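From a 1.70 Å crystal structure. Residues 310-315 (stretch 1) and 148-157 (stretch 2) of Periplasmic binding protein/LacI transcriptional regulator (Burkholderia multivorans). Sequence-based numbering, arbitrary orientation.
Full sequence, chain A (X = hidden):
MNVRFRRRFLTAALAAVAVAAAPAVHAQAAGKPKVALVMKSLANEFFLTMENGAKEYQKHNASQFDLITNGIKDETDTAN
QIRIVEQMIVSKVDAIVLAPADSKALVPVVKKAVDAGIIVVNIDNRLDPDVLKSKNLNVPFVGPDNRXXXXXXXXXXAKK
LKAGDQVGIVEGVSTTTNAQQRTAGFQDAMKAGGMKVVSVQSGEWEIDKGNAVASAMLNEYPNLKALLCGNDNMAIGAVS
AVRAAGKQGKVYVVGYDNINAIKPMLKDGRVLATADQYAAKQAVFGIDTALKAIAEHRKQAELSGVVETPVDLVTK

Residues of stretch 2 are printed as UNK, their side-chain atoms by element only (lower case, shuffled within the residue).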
# COMPACT_ATOMS: atom_id res chain seq x y z
N PRO A 310 -10.36 -7.60 1.54
CA PRO A 310 -9.79 -8.39 2.63
C PRO A 310 -8.27 -8.43 2.66
O PRO A 310 -7.61 -8.13 1.68
CB PRO A 310 -10.35 -9.79 2.36
CG PRO A 310 -10.51 -9.82 0.87
CD PRO A 310 -10.94 -8.45 0.49
N VAL A 311 -7.74 -8.83 3.81
CA VAL A 311 -6.31 -9.07 3.96
C VAL A 311 -6.10 -10.43 4.64
O VAL A 311 -6.68 -10.70 5.68
CB VAL A 311 -5.66 -7.99 4.81
CG1 VAL A 311 -4.18 -8.29 4.97
CG2 VAL A 311 -5.84 -6.63 4.19
N ASP A 312 -5.30 -11.29 4.04
CA ASP A 312 -5.01 -12.59 4.64
C ASP A 312 -3.55 -12.77 4.95
O ASP A 312 -2.67 -12.39 4.19
CB ASP A 312 -5.46 -13.71 3.72
CG ASP A 312 -6.95 -13.73 3.55
OD1 ASP A 312 -7.64 -13.94 4.56
OD2 ASP A 312 -7.42 -13.50 2.43
N LEU A 313 -3.31 -13.42 6.09
CA LEU A 313 -1.97 -13.79 6.50
C LEU A 313 -1.40 -14.84 5.56
O LEU A 313 -2.12 -15.78 5.16
CB LEU A 313 -2.03 -14.32 7.93
CG LEU A 313 -0.78 -14.94 8.53
CD1 LEU A 313 0.24 -13.89 8.76
CD2 LEU A 313 -1.13 -15.60 9.83
N VAL A 314 -0.14 -14.66 5.18
CA VAL A 314 0.59 -15.63 4.37
C VAL A 314 1.86 -16.03 5.10
O VAL A 314 2.65 -15.18 5.48
CB VAL A 314 0.93 -15.08 3.02
CG1 VAL A 314 1.70 -16.10 2.19
CG2 VAL A 314 -0.35 -14.64 2.30
N THR A 315 2.02 -17.34 5.28
CA THR A 315 3.21 -17.94 5.87
C THR A 315 3.71 -19.10 5.00
O THR A 315 3.24 -19.27 3.88
CB THR A 315 2.93 -18.48 7.26
OG1 THR A 315 1.96 -19.52 7.15
CG2 THR A 315 2.40 -17.38 8.15
N UNK A 148 -6.02 -3.89 10.95
CA UNK A 148 -6.33 -5.31 11.10
C UNK A 148 -5.37 -6.20 10.33
O UNK A 148 -5.01 -7.27 10.81
c UNK A 148 -8.85 -5.00 11.51
c UNK A 148 -10.22 -5.31 10.93
n UNK A 148 -12.72 -4.97 11.26
c UNK A 148 -11.35 -4.72 11.81
c UNK A 148 -7.76 -5.60 10.64
N UNK A 149 -4.99 -5.77 9.11
CA UNK A 149 -4.07 -6.54 8.30
C UNK A 149 -2.72 -6.71 8.99
O UNK A 149 -2.26 -7.84 9.17
N UNK A 150 -2.11 -5.60 9.40
CA UNK A 150 -0.83 -5.63 10.10
C UNK A 150 -0.95 -6.41 11.41
O UNK A 150 -0.02 -7.09 11.79
c UNK A 150 -0.32 -4.21 10.35
N UNK A 151 -2.10 -6.32 12.07
CA UNK A 151 -2.32 -7.05 13.33
C UNK A 151 -2.25 -8.54 13.11
O UNK A 151 -1.70 -9.26 13.94
c UNK A 151 -4.24 -7.57 18.56
n UNK A 151 -4.42 -8.40 19.58
c UNK A 151 -3.67 -6.68 13.93
c UNK A 151 -4.05 -7.42 15.26
n UNK A 151 -3.40 -7.90 17.59
n UNK A 151 -4.90 -6.42 18.54
c UNK A 151 -3.13 -7.07 16.40
N UNK A 152 -2.82 -9.03 12.00
CA UNK A 152 -2.68 -10.45 11.66
C UNK A 152 -1.21 -10.88 11.58
O UNK A 152 -0.83 -11.92 12.11
n UNK A 152 -7.46 -12.09 7.87
c UNK A 152 -4.87 -10.76 10.36
c UNK A 152 -5.42 -11.16 9.00
c UNK A 152 -6.93 -11.36 9.07
c UNK A 152 -3.35 -10.77 10.33
N UNK A 153 -0.40 -10.10 10.85
CA UNK A 153 1.01 -10.40 10.66
C UNK A 153 1.73 -10.32 12.00
O UNK A 153 2.44 -11.23 12.37
c UNK A 153 3.14 -9.73 9.48
c UNK A 153 0.87 -9.61 8.29
c UNK A 153 1.63 -9.46 9.64
N UNK A 154 1.51 -9.23 12.72
CA UNK A 154 2.09 -9.07 14.05
C UNK A 154 1.74 -10.20 15.02
O UNK A 154 2.61 -10.65 15.80
N UNK A 155 0.49 -10.66 14.99
CA UNK A 155 0.05 -11.75 15.87
C UNK A 155 0.81 -13.04 15.60
O UNK A 155 1.14 -13.77 16.53
o UNK A 155 -1.80 -10.24 17.27
c UNK A 155 -2.32 -10.99 16.43
c UNK A 155 -1.46 -12.03 15.72
o UNK A 155 -3.54 -10.95 16.14
N UNK A 156 1.02 -13.37 14.33
CA UNK A 156 1.77 -14.58 14.00
C UNK A 156 3.20 -14.49 14.55
O UNK A 156 3.69 -15.44 15.18
c UNK A 156 1.54 -17.31 12.31
c UNK A 156 3.55 -16.31 11.58
c UNK A 156 2.03 -18.57 11.96
o UNK A 156 3.80 -19.92 11.07
c UNK A 156 1.78 -14.80 12.49
c UNK A 156 2.30 -16.17 12.11
c UNK A 156 4.05 -17.55 11.23
c UNK A 156 3.29 -18.67 11.41
N UNK A 157 3.85 -13.36 14.33
CA UNK A 157 5.16 -13.12 14.91
C UNK A 157 5.16 -13.25 16.41
O UNK A 157 6.07 -13.85 16.99
c UNK A 157 8.17 -12.17 14.76
c UNK A 157 5.66 -11.73 14.52
c UNK A 157 6.98 -11.27 15.15
c UNK A 157 7.23 -9.82 14.71
O HOH W 1 -5.64 -14.23 7.77

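Position 148 carries four carbons in an unbranched row ending in a nitrogen. The chain is fully extended beyond chi1 and its end leads away from stretch 1, so it takes no part in the contact; this is the signature of lysine, Lys148. Position 149 has no side-chain atoms, and its CA lies 3.8 Å from CG1 of Val311. The residue is therefore glycine. An ideal CB on Gly149 would come within 3.1 Å of that same methyl, so the bare backbone lets Val311 sit close against the helix. A single carbon at position 150, pointing away from stretch 1, identifies Ala150.

Position 151 shows three carbons, a nitrogen, and then a carbon bearing two more nitrogens, all out of reach of stretch 1. This guanidinium group defines Arg151. At position 152 four carbons in a row again end in a nitrogen, which lies 2.7 Å from O of Val311; the residue is lysine. NZ of Lys152 donates a hydrogen bond to that carbonyl and forms a long salt bridge with Asp312, 3.8 Å from NZ to OD1. A water accepts hydrogen bonds from both NZ of Lys152 (2.8 Å) and N of Leu313 (3.0 Å), adding a bridge between helix and strand.

Position 153 has one carbon carrying two others, a beta-branched pattern with no heteroatom. Its CA is 4.0 Å from CD1 of Leu313, and one of its two outer carbons is 4.4 Å from the same methyl. The pattern fits valine, Val153, and that outer carbon is CG2. Position 154 lacks side-chain atoms, and an ideal CB there would point away from stretch 1; it is Gly154. Two carbons, the second carrying two oxygens, make no contact with stretch 1 and mark position 155 as aspartate. OD1 of Asp155 accepts a hydrogen bond from NE of Arg151 at 2.9 Å, part of a salt bridge along the helix.

Position 156 bears one carbon and then a six-carbon ring with an oxygen. CG2 of Thr315 lies over one face of the ring, 3.6 Å from its centroid in a CH-pi contact, while CD2 of Leu313 packs 4.0 Å from CB of position 156. The residue is tyrosine, Tyr156. Four carbons forked at the second, out of reach of stretch 1, identify position 157 as Leu157.

The contact follows the helical repeat: Gly149, Lys152, Val153 and Tyr156 meet stretch 1, whose strand, 312-314, runs with its N-to-C direction 36° from that of the helix. Val311, Leu313 and Thr315 point their CA-to-CB bonds toward it, while those of Asp312 and Val314 between them point away, giving a largely apolar packing to which Lys152 adds polar links through a backbone carbonyl, a carboxylate and a water.

Stretch 2, residues 148-157: KGARKVGDYL
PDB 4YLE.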